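UDP-N-acetylglucosamine 4,6-dehydratase (Vibrio fischeri, PDB 3PVZ) binds NAD in a Rossmann-type domain and probably acts as a lyase, removing water from UDP-N-acetylglucosamine. Local coordinates at residues 254-260 / 339-345; 56-61 / 86-91; 353-357 / 378-382; 228-234 / 265-271. All blocks are in the same frame, centred on the assembly; numbering follows the deposited sequence.

Contact 1: 254-260 / 339-345; sequences RDIFFPK and NLGIIKN
Phe-258 and Gly-341 illustrate how a glycine lets an aromatic ring lie across a neighbouring strand. They form a hydrogen-bonded pair in two extended strands, 255-259 and 340-344, which run antiparallel at 152° with axes 4.5 Å apart. Phe-258 N gives a hydrogen bond to Gly-341 O and Gly-341 N one to Phe-258 O, both 2.8 Å. With chi1 near +67° (p), the Phe-258 ring folds over its partner, so that Gly-341 CA sits 3.9 Å from the ring centroid in a CH-pi contact; a beta carbon here would clash with Phe-258 CZ. Ile-256 and Ile-343 form the next hydrogen-bonded pair, each N 2.9 Å from the other's O. On the face that carries Phe-258, Ile-256 CB meets Ile-343 CB at 4.0 Å. Strand 255-259 continues the parallel run of the Rossmann-type sheet beside 194-198; at 340-344, on its other side, the direction reverses. The opposite face carries Phe-257, whose ring receives Ile-342 CG1 at 4.2 Å from its centroid, and the salt bridge from Lys-344 NZ to Asp-255 OD1 (2.7 Å). Beyond the strands, Asn-345 N bonds to Arg-254 O (3.0 Å), and Lys-260 N to Asn-339 O (3.1 Å).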
# COMPACT_ATOMS: atom_id res chain seq x y z
N ARG A 254 4.52 -12.64 -26.03
CA ARG A 254 5.55 -11.60 -26.16
C ARG A 254 5.13 -10.23 -26.71
O ARG A 254 5.99 -9.38 -26.92
CB ARG A 254 6.76 -12.12 -26.95
CG ARG A 254 7.36 -13.34 -26.37
CD ARG A 254 8.60 -13.78 -27.14
NE ARG A 254 8.98 -15.02 -26.51
CZ ARG A 254 8.66 -16.23 -26.93
NH1 ARG A 254 8.02 -16.40 -28.08
NH2 ARG A 254 9.02 -17.29 -26.19
N ASP A 255 3.85 -9.98 -26.93
CA ASP A 255 3.44 -8.68 -27.45
C ASP A 255 3.46 -7.64 -26.30
O ASP A 255 2.97 -7.94 -25.20
CB ASP A 255 2.01 -8.75 -27.92
CG ASP A 255 1.84 -9.33 -29.28
OD1 ASP A 255 2.81 -9.66 -30.01
OD2 ASP A 255 0.65 -9.40 -29.65
N ILE A 256 4.03 -6.46 -26.57
CA ILE A 256 3.93 -5.31 -25.69
C ILE A 256 2.97 -4.32 -26.36
O ILE A 256 3.29 -3.73 -27.41
CB ILE A 256 5.27 -4.56 -25.45
CG1 ILE A 256 6.40 -5.48 -24.99
CG2 ILE A 256 5.06 -3.44 -24.43
CD1 ILE A 256 7.79 -4.81 -25.09
N PHE A 257 1.81 -4.13 -25.76
CA PHE A 257 0.82 -3.18 -26.27
C PHE A 257 1.16 -1.79 -25.74
O PHE A 257 1.66 -1.66 -24.63
CB PHE A 257 -0.58 -3.59 -25.82
CG PHE A 257 -1.20 -4.65 -26.67
CD1 PHE A 257 -0.43 -5.68 -27.24
CD2 PHE A 257 -2.58 -4.63 -26.94
CE1 PHE A 257 -1.02 -6.66 -28.04
CE2 PHE A 257 -3.18 -5.62 -27.73
CZ PHE A 257 -2.41 -6.63 -28.28
N PHE A 258 0.93 -0.76 -26.55
CA PHE A 258 1.13 0.66 -26.09
C PHE A 258 0.27 1.61 -26.89
O PHE A 258 -0.12 1.28 -28.02
CB PHE A 258 2.59 1.08 -26.23
CG PHE A 258 3.05 1.16 -27.67
CD1 PHE A 258 3.50 0.03 -28.33
CD2 PHE A 258 3.00 2.37 -28.37
CE1 PHE A 258 3.91 0.11 -29.66
CE2 PHE A 258 3.40 2.43 -29.70
CZ PHE A 258 3.85 1.30 -30.33
N PRO A 259 -0.02 2.78 -26.32
CA PRO A 259 -0.82 3.76 -27.02
C PRO A 259 -0.03 4.49 -28.08
O PRO A 259 1.07 5.01 -27.82
CB PRO A 259 -1.27 4.71 -25.91
CG PRO A 259 -0.22 4.68 -24.95
CD PRO A 259 0.29 3.23 -24.96
N LYS A 260 -0.58 4.46 -29.30
CA LYS A 260 -0.02 5.23 -30.39
C LYS A 260 -0.11 6.72 -30.04
O LYS A 260 -1.03 7.15 -29.35
CB LYS A 260 -0.73 4.94 -31.70
CG LYS A 260 -0.47 3.56 -32.27
CD LYS A 260 -1.49 3.23 -33.36
CE LYS A 260 -0.96 2.22 -34.36
NZ LYS A 260 -2.04 1.86 -35.29
N ASN A 339 -5.61 2.33 -32.79
CA ASN A 339 -5.16 3.18 -31.65
C ASN A 339 -4.01 2.57 -30.83
O ASN A 339 -3.36 3.27 -30.08
CB ASN A 339 -6.33 3.45 -30.69
CG ASN A 339 -7.66 3.79 -31.42
OD1 ASN A 339 -8.71 3.14 -31.17
ND2 ASN A 339 -7.63 4.83 -32.27
N LEU A 340 -3.76 1.27 -31.01
CA LEU A 340 -2.83 0.51 -30.19
C LEU A 340 -1.70 -0.01 -31.02
O LEU A 340 -1.89 -0.62 -32.08
CB LEU A 340 -3.52 -0.71 -29.57
CG LEU A 340 -4.66 -0.46 -28.61
CD1 LEU A 340 -5.27 -1.78 -28.24
CD2 LEU A 340 -4.21 0.27 -27.33
N GLY A 341 -0.49 0.17 -30.52
CA GLY A 341 0.69 -0.36 -31.18
C GLY A 341 1.17 -1.61 -30.45
O GLY A 341 1.00 -1.72 -29.22
N ILE A 342 1.81 -2.51 -31.20
CA ILE A 342 2.35 -3.73 -30.66
C ILE A 342 3.86 -3.82 -30.97
O ILE A 342 4.29 -3.71 -32.14
CB ILE A 342 1.65 -4.93 -31.26
CG1 ILE A 342 0.14 -4.80 -31.13
CG2 ILE A 342 2.12 -6.21 -30.60
CD1 ILE A 342 -0.61 -6.04 -31.59
N ILE A 343 4.65 -4.01 -29.93
CA ILE A 343 6.04 -4.40 -30.08
C ILE A 343 6.07 -5.89 -29.94
O ILE A 343 5.48 -6.48 -29.03
CB ILE A 343 6.97 -3.81 -29.02
CG1 ILE A 343 6.93 -2.28 -29.02
CG2 ILE A 343 8.45 -4.28 -29.25
CD1 ILE A 343 7.65 -1.68 -27.85
N LYS A 344 6.71 -6.51 -30.91
CA LYS A 344 6.95 -7.92 -30.89
C LYS A 344 8.21 -8.11 -30.09
O LYS A 344 9.29 -8.02 -30.64
CB LYS A 344 7.17 -8.40 -32.33
CG LYS A 344 5.95 -8.16 -33.22
CD LYS A 344 5.00 -9.27 -32.97
CE LYS A 344 3.60 -8.87 -33.05
NZ LYS A 344 2.79 -10.07 -32.66
N ASN A 345 8.11 -8.32 -28.78
CA ASN A 345 9.34 -8.39 -27.96
C ASN A 345 10.21 -9.56 -28.40
O ASN A 345 9.72 -10.65 -28.61
CB ASN A 345 9.01 -8.53 -26.47
CG ASN A 345 10.18 -8.17 -25.55
OD1 ASN A 345 11.27 -7.83 -26.01
ND2 ASN A 345 9.93 -8.20 -24.24
O HOH W 1 -3.65 6.06 -29.34

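Contact 2: 56-61 / 86-91; sequences FKRNPQ and YINGDF
Residues 56-61 leave helix 46-56 through a type I turn from Phe-56 to Asn-59, closed by Asn-59 N to Phe-56 O at 3.1 Å; Asn-59 then takes positive phi and psi (59°/64°). Segment 86-91 is irregular until strand 90-94 begins. The segments' CA atoms come closest at Gln-61 and Gly-89, 4.7 Å apart, and Asp-90 N is hydrogen-bonded to Gln-61 O at 2.9 Å. At Gly-89 a beta carbon would collide with Pro-60 O and Gln-61 O. Phe-56, with chi1 t, points its ring edge at the face of Phe-91 in a T-shaped pair (centroids 5.1 Å apart, planes at 83°). Ile-87, chi1 p, lies over one face of Phe-56, its CG2 4.2 Å from that ring's centroid, while Ile-87 CD1 reaches Pro-60 CD at 3.8 Å. This is packing at the edge of a Rossmann-type sheet, where strands 62-66 and 90-94 begin and Ile-80 of helix 70-83 touches both phenylalanines. Two waters donate to Asn-59 OD1, each at 2.7 Å; one also donates to Pro-60 O (2.7 Å), the other accepts from Asn-88 N (3.0 Å). Apolar packing on Phe-56 and water bridges at Asn-59 thus join the segments with a single direct hydrogen bond.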
# COMPACT_ATOMS: atom_id res chain seq x y z
N PHE A 56 -15.06 -6.46 -14.86
CA PHE A 56 -16.32 -6.59 -14.16
C PHE A 56 -17.55 -6.16 -14.99
O PHE A 56 -18.58 -6.82 -14.96
CB PHE A 56 -16.27 -5.78 -12.86
CG PHE A 56 -17.41 -6.07 -11.94
CD1 PHE A 56 -18.60 -5.44 -12.11
CD2 PHE A 56 -17.29 -7.00 -10.93
CE1 PHE A 56 -19.67 -5.72 -11.29
CE2 PHE A 56 -18.37 -7.27 -10.07
CZ PHE A 56 -19.57 -6.61 -10.27
N LYS A 57 -17.44 -5.06 -15.71
CA LYS A 57 -18.57 -4.49 -16.45
C LYS A 57 -18.94 -5.37 -17.65
O LYS A 57 -20.01 -5.19 -18.24
CB LYS A 57 -18.24 -3.06 -16.91
CG LYS A 57 -17.14 -2.91 -17.95
CD LYS A 57 -17.06 -1.50 -18.59
CE LYS A 57 -16.16 -0.55 -17.81
NZ LYS A 57 -15.83 0.75 -18.58
N ARG A 58 -18.04 -6.29 -18.03
CA ARG A 58 -18.31 -7.23 -19.13
C ARG A 58 -18.72 -8.63 -18.62
O ARG A 58 -18.62 -9.64 -19.36
CB ARG A 58 -17.08 -7.32 -20.00
CG ARG A 58 -16.88 -6.00 -20.81
CD ARG A 58 -15.70 -6.05 -21.67
NE ARG A 58 -15.60 -4.84 -22.48
CZ ARG A 58 -14.95 -3.71 -22.13
NH1 ARG A 58 -14.32 -3.59 -20.95
NH2 ARG A 58 -14.94 -2.67 -22.95
N ASN A 59 -19.12 -8.66 -17.34
CA ASN A 59 -19.83 -9.77 -16.72
C ASN A 59 -19.09 -11.11 -16.75
O ASN A 59 -19.54 -12.04 -17.37
CB ASN A 59 -21.20 -9.91 -17.38
CG ASN A 59 -22.04 -10.96 -16.74
OD1 ASN A 59 -22.04 -11.12 -15.52
ND2 ASN A 59 -22.70 -11.77 -17.58
N PRO A 60 -17.94 -11.19 -16.08
CA PRO A 60 -17.03 -12.31 -16.12
C PRO A 60 -17.53 -13.53 -15.31
O PRO A 60 -18.24 -13.36 -14.31
CB PRO A 60 -15.81 -11.80 -15.40
CG PRO A 60 -16.35 -10.83 -14.39
CD PRO A 60 -17.50 -10.16 -15.11
N GLN A 61 -17.05 -14.73 -15.68
CA GLN A 61 -17.51 -15.96 -15.01
C GLN A 61 -16.95 -15.96 -13.61
O GLN A 61 -17.60 -16.35 -12.63
CB GLN A 61 -17.03 -17.17 -15.79
CG GLN A 61 -17.98 -18.21 -16.26
CD GLN A 61 -17.15 -19.31 -16.98
OE1 GLN A 61 -16.12 -19.58 -16.53
NE2 GLN A 61 -17.59 -19.86 -18.09
N TYR A 86 -24.03 -5.71 -9.43
CA TYR A 86 -23.69 -7.09 -9.09
C TYR A 86 -23.77 -7.96 -10.32
O TYR A 86 -24.43 -7.61 -11.28
CB TYR A 86 -24.63 -7.65 -8.01
CG TYR A 86 -24.67 -6.79 -6.75
CD1 TYR A 86 -23.87 -7.09 -5.67
CD2 TYR A 86 -25.49 -5.66 -6.68
CE1 TYR A 86 -23.88 -6.31 -4.52
CE2 TYR A 86 -25.51 -4.87 -5.52
CZ TYR A 86 -24.71 -5.21 -4.45
OH TYR A 86 -24.70 -4.45 -3.31
N ILE A 87 -23.02 -9.06 -10.27
CA ILE A 87 -23.01 -10.06 -11.30
C ILE A 87 -23.29 -11.43 -10.70
O ILE A 87 -23.22 -11.60 -9.49
CB ILE A 87 -21.62 -10.13 -12.03
CG1 ILE A 87 -20.49 -10.48 -11.03
CG2 ILE A 87 -21.38 -8.84 -12.80
CD1 ILE A 87 -19.13 -10.48 -11.64
N ASN A 88 -23.57 -12.43 -11.55
CA ASN A 88 -23.94 -13.78 -11.06
C ASN A 88 -22.70 -14.59 -10.74
O ASN A 88 -22.77 -15.51 -9.95
CB ASN A 88 -24.66 -14.56 -12.12
CG ASN A 88 -25.99 -13.95 -12.49
OD1 ASN A 88 -26.66 -13.28 -11.65
ND2 ASN A 88 -26.41 -14.21 -13.76
N GLY A 89 -21.60 -14.21 -11.39
CA GLY A 89 -20.33 -14.95 -11.37
C GLY A 89 -19.57 -14.75 -10.08
O GLY A 89 -20.07 -14.14 -9.14
N ASP A 90 -18.38 -15.35 -10.04
CA ASP A 90 -17.69 -15.55 -8.80
C ASP A 90 -16.74 -14.37 -8.65
O ASP A 90 -15.57 -14.44 -9.09
CB ASP A 90 -16.97 -16.90 -8.90
CG ASP A 90 -16.10 -17.23 -7.72
OD1 ASP A 90 -16.11 -16.51 -6.71
OD2 ASP A 90 -15.37 -18.25 -7.83
N PHE A 91 -17.24 -13.30 -8.01
CA PHE A 91 -16.46 -12.10 -7.72
C PHE A 91 -16.06 -12.07 -6.23
O PHE A 91 -16.90 -12.11 -5.34
CB PHE A 91 -17.24 -10.81 -8.05
CG PHE A 91 -16.47 -9.57 -7.70
CD1 PHE A 91 -15.37 -9.24 -8.40
CD2 PHE A 91 -16.81 -8.80 -6.60
CE1 PHE A 91 -14.61 -8.12 -8.09
CE2 PHE A 91 -16.06 -7.70 -6.28
CZ PHE A 91 -14.95 -7.36 -7.05
O HOH W 2 -20.87 -13.11 -14.05
O HOH W 3 -24.39 -11.32 -14.22

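Contact 3: 353-357 / 378-382; sequences LLELF and LFFIM
Met-382, present as selenomethionine, reaches across to helix 353-357 and overlaps its backbone and side chains: its CE lies 3.3 Å from Leu-353 O and 3.6 Å from Phe-357 CB, and its SE 4.1 Å from Leu-353 CB. All three chi angles are m, a coiled conformation that brings the end of the chain nearer the partner helix than its sideways CA-to-CB bond alone would. The selenium stands 5.2 Å from the centroid of the Phe-357 ring, 67° off the normal, an oblique Met-aromatic contact. Both segments are regular alpha-helix, exemplified by Phe-357 N to Leu-353 O at 3.1 Å and Met-382 N to Leu-378 O at 3.0 Å. The axes of these short segments approach to 10.6 Å and run almost antiparallel, at 170°, setting Leu-353 opposite Met-382 and Phe-357 opposite Leu-378. Phe-357, chi1 t, meets Leu-378 through CD1 to CD2 at 3.7 Å, and its ring edge, at CE1, approaches Phe-379 CE1 at 3.8 Å. Leu-356 CD2 touches Ile-381 CG2 at 3.6 Å. No hydrogen bond crosses, as expected of an apolar helical hairpin: helices 351-367 and 372-382 are successive and separated by only four residues. The pair lies against the Rossmann-type domain, Phe-357 packing on helix 131-154, where its ring meets Phe-143, and Phe-379 on both that helix and helix 174-189.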
# COMPACT_ATOMS: atom_id res chain seq x y z
N LEU A 353 22.60 -16.51 -15.94
CA LEU A 353 22.45 -15.23 -15.25
C LEU A 353 21.21 -15.23 -14.38
O LEU A 353 21.18 -14.60 -13.33
CB LEU A 353 22.38 -14.06 -16.23
CG LEU A 353 23.60 -13.70 -17.08
CD1 LEU A 353 23.46 -12.26 -17.61
CD2 LEU A 353 24.95 -13.92 -16.37
N LEU A 354 20.16 -15.91 -14.82
CA LEU A 354 18.97 -16.08 -13.96
C LEU A 354 19.30 -16.91 -12.72
O LEU A 354 18.92 -16.56 -11.60
CB LEU A 354 17.77 -16.69 -14.70
CG LEU A 354 17.27 -15.92 -15.94
CD1 LEU A 354 15.91 -16.44 -16.45
CD2 LEU A 354 17.24 -14.41 -15.68
N GLU A 355 20.05 -17.98 -12.92
CA GLU A 355 20.45 -18.79 -11.78
C GLU A 355 21.33 -18.01 -10.82
O GLU A 355 21.10 -18.10 -9.62
CB GLU A 355 21.13 -20.08 -12.22
CG GLU A 355 20.10 -21.17 -12.60
CD GLU A 355 20.69 -22.25 -13.52
OE1 GLU A 355 21.92 -22.18 -13.82
OE2 GLU A 355 19.92 -23.16 -13.93
N LEU A 356 22.29 -17.25 -11.36
CA LEU A 356 23.18 -16.39 -10.57
C LEU A 356 22.37 -15.47 -9.66
O LEU A 356 22.63 -15.39 -8.46
CB LEU A 356 24.07 -15.55 -11.48
CG LEU A 356 25.11 -14.61 -10.86
CD1 LEU A 356 26.15 -15.39 -10.10
CD2 LEU A 356 25.81 -13.78 -11.91
N PHE A 357 21.39 -14.80 -10.26
CA PHE A 357 20.58 -13.81 -9.57
C PHE A 357 19.82 -14.50 -8.44
O PHE A 357 19.84 -14.04 -7.32
CB PHE A 357 19.63 -13.14 -10.57
CG PHE A 357 18.88 -11.95 -10.02
CD1 PHE A 357 19.49 -10.70 -9.97
CD2 PHE A 357 17.60 -12.07 -9.57
CE1 PHE A 357 18.81 -9.60 -9.48
CE2 PHE A 357 16.92 -10.97 -9.06
CZ PHE A 357 17.55 -9.73 -9.01
N LEU A 378 25.54 -6.81 -8.44
CA LEU A 378 24.82 -7.88 -9.09
C LEU A 378 24.03 -7.34 -10.30
O LEU A 378 24.04 -7.95 -11.36
CB LEU A 378 23.90 -8.56 -8.08
CG LEU A 378 22.95 -9.63 -8.57
CD1 LEU A 378 23.73 -10.81 -9.11
CD2 LEU A 378 22.07 -9.99 -7.38
N PHE A 379 23.37 -6.20 -10.15
CA PHE A 379 22.67 -5.59 -11.27
C PHE A 379 23.61 -5.25 -12.43
O PHE A 379 23.20 -5.33 -13.58
CB PHE A 379 21.90 -4.32 -10.85
CG PHE A 379 20.54 -4.58 -10.24
CD1 PHE A 379 20.31 -5.66 -9.38
CD2 PHE A 379 19.50 -3.72 -10.47
CE1 PHE A 379 19.07 -5.85 -8.80
CE2 PHE A 379 18.26 -3.92 -9.89
CZ PHE A 379 18.05 -4.99 -9.05
N PHE A 380 24.86 -4.87 -12.16
CA PHE A 380 25.80 -4.61 -13.26
C PHE A 380 26.12 -5.89 -14.04
O PHE A 380 26.28 -5.86 -15.26
CB PHE A 380 27.09 -3.95 -12.77
CG PHE A 380 26.94 -2.52 -12.31
CD1 PHE A 380 25.82 -1.75 -12.65
CD2 PHE A 380 27.93 -1.92 -11.53
CE1 PHE A 380 25.70 -0.42 -12.21
CE2 PHE A 380 27.81 -0.59 -11.09
CZ PHE A 380 26.69 0.16 -11.45
N ILE A 381 26.20 -7.03 -13.35
CA ILE A 381 26.45 -8.31 -14.04
C ILE A 381 25.21 -8.70 -14.84
O ILE A 381 25.33 -9.12 -15.99
CB ILE A 381 26.89 -9.42 -13.05
CG1 ILE A 381 28.36 -9.17 -12.64
CG2 ILE A 381 26.72 -10.78 -13.68
CD1 ILE A 381 28.88 -9.97 -11.42
N MSE A 382 24.04 -8.50 -14.27
CA MSE A 382 22.80 -8.82 -14.97
C MSE A 382 22.61 -7.97 -16.23
O MSE A 382 22.18 -8.48 -17.26
CB MSE A 382 21.60 -8.66 -14.02
CG MSE A 382 21.62 -9.55 -12.78
SE MSE A 382 21.77 -11.40 -13.22
CE MSE A 382 19.95 -11.63 -13.84

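Contact 4: 228-234 / 265-271; sequences NDIKRYF and LHLISFA
Where this strand pair runs out, water takes over from direct hydrogen bonding; within it, two reciprocal hydrogen bonds do the direct work. Arg-232 and Ile-268 form the hydrogen-bonded pair, Arg-232 N to Ile-268 O and Ile-268 N to Arg-232 O, both 2.9 Å. Next to it Lys-231 and Ser-269 are a non-hydrogen-bonded pair, with CA atoms only 4.0 Å apart. Ile-230 O takes a weak bond from Phe-270 N at 3.5 Å and a CA-H...O contact from Ser-269 CA at 3.2 Å. At one end, a water accepts from Phe-234 N (2.7 Å) and donates to His-266 O (2.8 Å); at the other, a second water donates to Asn-228 O (2.5 Å) and lies 2.8 Å from Ser-269 OG. That hydroxyl, chi1 p, accepts from Asp-272 N as the N-cap of helix 270-280, and Phe-234 O is taken by Arg-13. Around this framework, Leu-267 CD2 sits 3.5 Å from the centroid of the Tyr-233 ring, nearly along its normal, in a CH-pi contact. The edge of the Phe-234 ring points at the face of the Phe-270 ring in an offset T-shaped pair, centroids 5.8 Å apart and planes at 88°. The arrangement is a strand-to-helix junction at the margin of a small mixed sheet, whose strand 202-203, beyond 231-235, includes the NAD-binding Val-203.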
# COMPACT_ATOMS: atom_id res chain seq x y z
N ASN A 228 7.90 22.86 -13.66
CA ASN A 228 7.41 23.51 -14.85
C ASN A 228 8.23 23.13 -16.03
O ASN A 228 7.90 23.56 -17.12
CB ASN A 228 7.26 25.04 -14.69
CG ASN A 228 8.55 25.75 -14.33
OD1 ASN A 228 9.65 25.19 -14.41
ND2 ASN A 228 8.43 27.02 -13.94
N ASP A 229 9.25 22.28 -15.84
CA ASP A 229 10.18 21.92 -16.94
C ASP A 229 10.22 20.42 -17.31
O ASP A 229 11.11 19.96 -18.02
CB ASP A 229 11.60 22.42 -16.61
CG ASP A 229 12.21 21.73 -15.39
OD1 ASP A 229 11.48 20.99 -14.67
OD2 ASP A 229 13.42 21.95 -15.16
N ILE A 230 9.24 19.67 -16.84
CA ILE A 230 9.07 18.26 -17.18
C ILE A 230 7.69 18.12 -17.85
O ILE A 230 6.66 18.47 -17.27
CB ILE A 230 9.13 17.35 -15.91
CG1 ILE A 230 10.37 17.66 -15.07
CG2 ILE A 230 9.10 15.85 -16.26
CD1 ILE A 230 11.64 17.58 -15.84
N LYS A 231 7.68 17.63 -19.08
CA LYS A 231 6.44 17.38 -19.81
C LYS A 231 6.22 15.89 -19.95
O LYS A 231 7.17 15.13 -20.11
CB LYS A 231 6.51 17.98 -21.20
CG LYS A 231 6.51 19.50 -21.28
CD LYS A 231 7.36 19.97 -22.47
CE LYS A 231 6.58 20.82 -23.44
NZ LYS A 231 7.17 20.71 -24.79
N ARG A 232 4.97 15.46 -19.88
CA ARG A 232 4.65 14.05 -20.14
C ARG A 232 3.41 13.94 -20.99
O ARG A 232 2.63 14.89 -21.10
CB ARG A 232 4.38 13.27 -18.84
CG ARG A 232 5.52 13.23 -17.86
CD ARG A 232 6.61 12.29 -18.30
NE ARG A 232 7.67 12.21 -17.30
CZ ARG A 232 8.94 12.59 -17.47
NH1 ARG A 232 9.39 13.10 -18.63
NH2 ARG A 232 9.79 12.45 -16.46
N TYR A 233 3.24 12.75 -21.56
CA TYR A 233 1.96 12.26 -22.04
C TYR A 233 1.15 11.62 -20.94
O TYR A 233 1.65 10.78 -20.17
CB TYR A 233 2.17 11.20 -23.11
CG TYR A 233 2.87 11.69 -24.35
CD1 TYR A 233 2.29 12.66 -25.15
CD2 TYR A 233 4.07 11.13 -24.74
CE1 TYR A 233 2.93 13.11 -26.34
CE2 TYR A 233 4.73 11.56 -25.90
CZ TYR A 233 4.16 12.54 -26.68
OH TYR A 233 4.81 12.94 -27.79
N PHE A 234 -0.13 11.96 -20.91
CA PHE A 234 -1.03 11.49 -19.91
C PHE A 234 -2.22 10.73 -20.49
O PHE A 234 -2.79 11.12 -21.50
CB PHE A 234 -1.55 12.67 -19.11
CG PHE A 234 -0.51 13.32 -18.27
CD1 PHE A 234 -0.34 12.94 -16.95
CD2 PHE A 234 0.30 14.32 -18.80
CE1 PHE A 234 0.63 13.53 -16.17
CE2 PHE A 234 1.26 14.91 -18.03
CZ PHE A 234 1.43 14.54 -16.72
N LEU A 265 -2.89 13.48 -28.41
CA LEU A 265 -1.99 13.34 -27.26
C LEU A 265 -0.87 14.37 -27.32
O LEU A 265 -0.03 14.34 -28.24
CB LEU A 265 -1.37 11.94 -27.20
CG LEU A 265 -2.11 10.81 -26.50
CD1 LEU A 265 -1.27 9.55 -26.49
CD2 LEU A 265 -2.49 11.22 -25.07
N HIS A 266 -0.86 15.29 -26.35
CA HIS A 266 0.16 16.32 -26.32
C HIS A 266 0.97 16.18 -25.07
O HIS A 266 0.44 15.80 -24.04
CB HIS A 266 -0.46 17.74 -26.35
CG HIS A 266 -1.21 18.04 -27.61
ND1 HIS A 266 -0.59 18.10 -28.84
CD2 HIS A 266 -2.52 18.26 -27.84
CE1 HIS A 266 -1.49 18.36 -29.77
NE2 HIS A 266 -2.67 18.47 -29.19
N LEU A 267 2.25 16.53 -25.17
CA LEU A 267 3.08 16.66 -24.00
C LEU A 267 2.58 17.86 -23.21
O LEU A 267 2.28 18.87 -23.80
CB LEU A 267 4.54 16.88 -24.38
CG LEU A 267 5.27 15.72 -25.09
CD1 LEU A 267 6.54 16.27 -25.73
CD2 LEU A 267 5.59 14.58 -24.13
N ILE A 268 2.44 17.71 -21.89
CA ILE A 268 1.94 18.77 -21.03
C ILE A 268 2.80 18.74 -19.78
O ILE A 268 3.17 17.69 -19.30
CB ILE A 268 0.49 18.53 -20.57
CG1 ILE A 268 -0.49 18.46 -21.74
CG2 ILE A 268 0.02 19.65 -19.60
CD1 ILE A 268 -1.81 17.66 -21.38
N SER A 269 3.09 19.91 -19.23
CA SER A 269 3.92 19.97 -18.04
C SER A 269 3.06 19.75 -16.80
O SER A 269 1.85 19.92 -16.86
CB SER A 269 4.65 21.32 -17.96
OG SER A 269 3.81 22.33 -17.40
N PHE A 270 3.70 19.37 -15.71
CA PHE A 270 3.03 19.17 -14.46
C PHE A 270 2.45 20.48 -13.94
O PHE A 270 1.34 20.48 -13.40
CB PHE A 270 3.99 18.58 -13.42
CG PHE A 270 4.36 17.15 -13.67
CD1 PHE A 270 3.46 16.15 -13.39
CD2 PHE A 270 5.58 16.81 -14.20
CE1 PHE A 270 3.76 14.84 -13.63
CE2 PHE A 270 5.90 15.49 -14.45
CZ PHE A 270 4.98 14.49 -14.17
N ALA A 271 3.21 21.57 -14.06
CA ALA A 271 2.73 22.89 -13.67
C ALA A 271 1.47 23.26 -14.46
O ALA A 271 0.48 23.79 -13.90
CB ALA A 271 3.81 23.94 -13.89
O HOH W 4 5.64 24.40 -17.64
O HOH W 5 -1.00 13.69 -22.85

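From the N terminus, contact 2 closes first, a local loop of 24 residues carrying strand 62-66 and helix 70-83 at one margin of the large sheet. Contact 4 opens next at 228-234, and before it closes at 265-271 the chain has already laid down 254-260, the first half of contact 1; the two therefore cross rather than nest, and they touch where Lys-260 O packs on Leu-265 CD1 at 3.7 Å. Contact 1 closes at 339-345, joining strands toward the opposite end of the strand order from contact 2, their centres 28 Å apart. Contact 3 follows in series, adding a C-terminal helical pair whose centre lies 42 Å from that of contact 2.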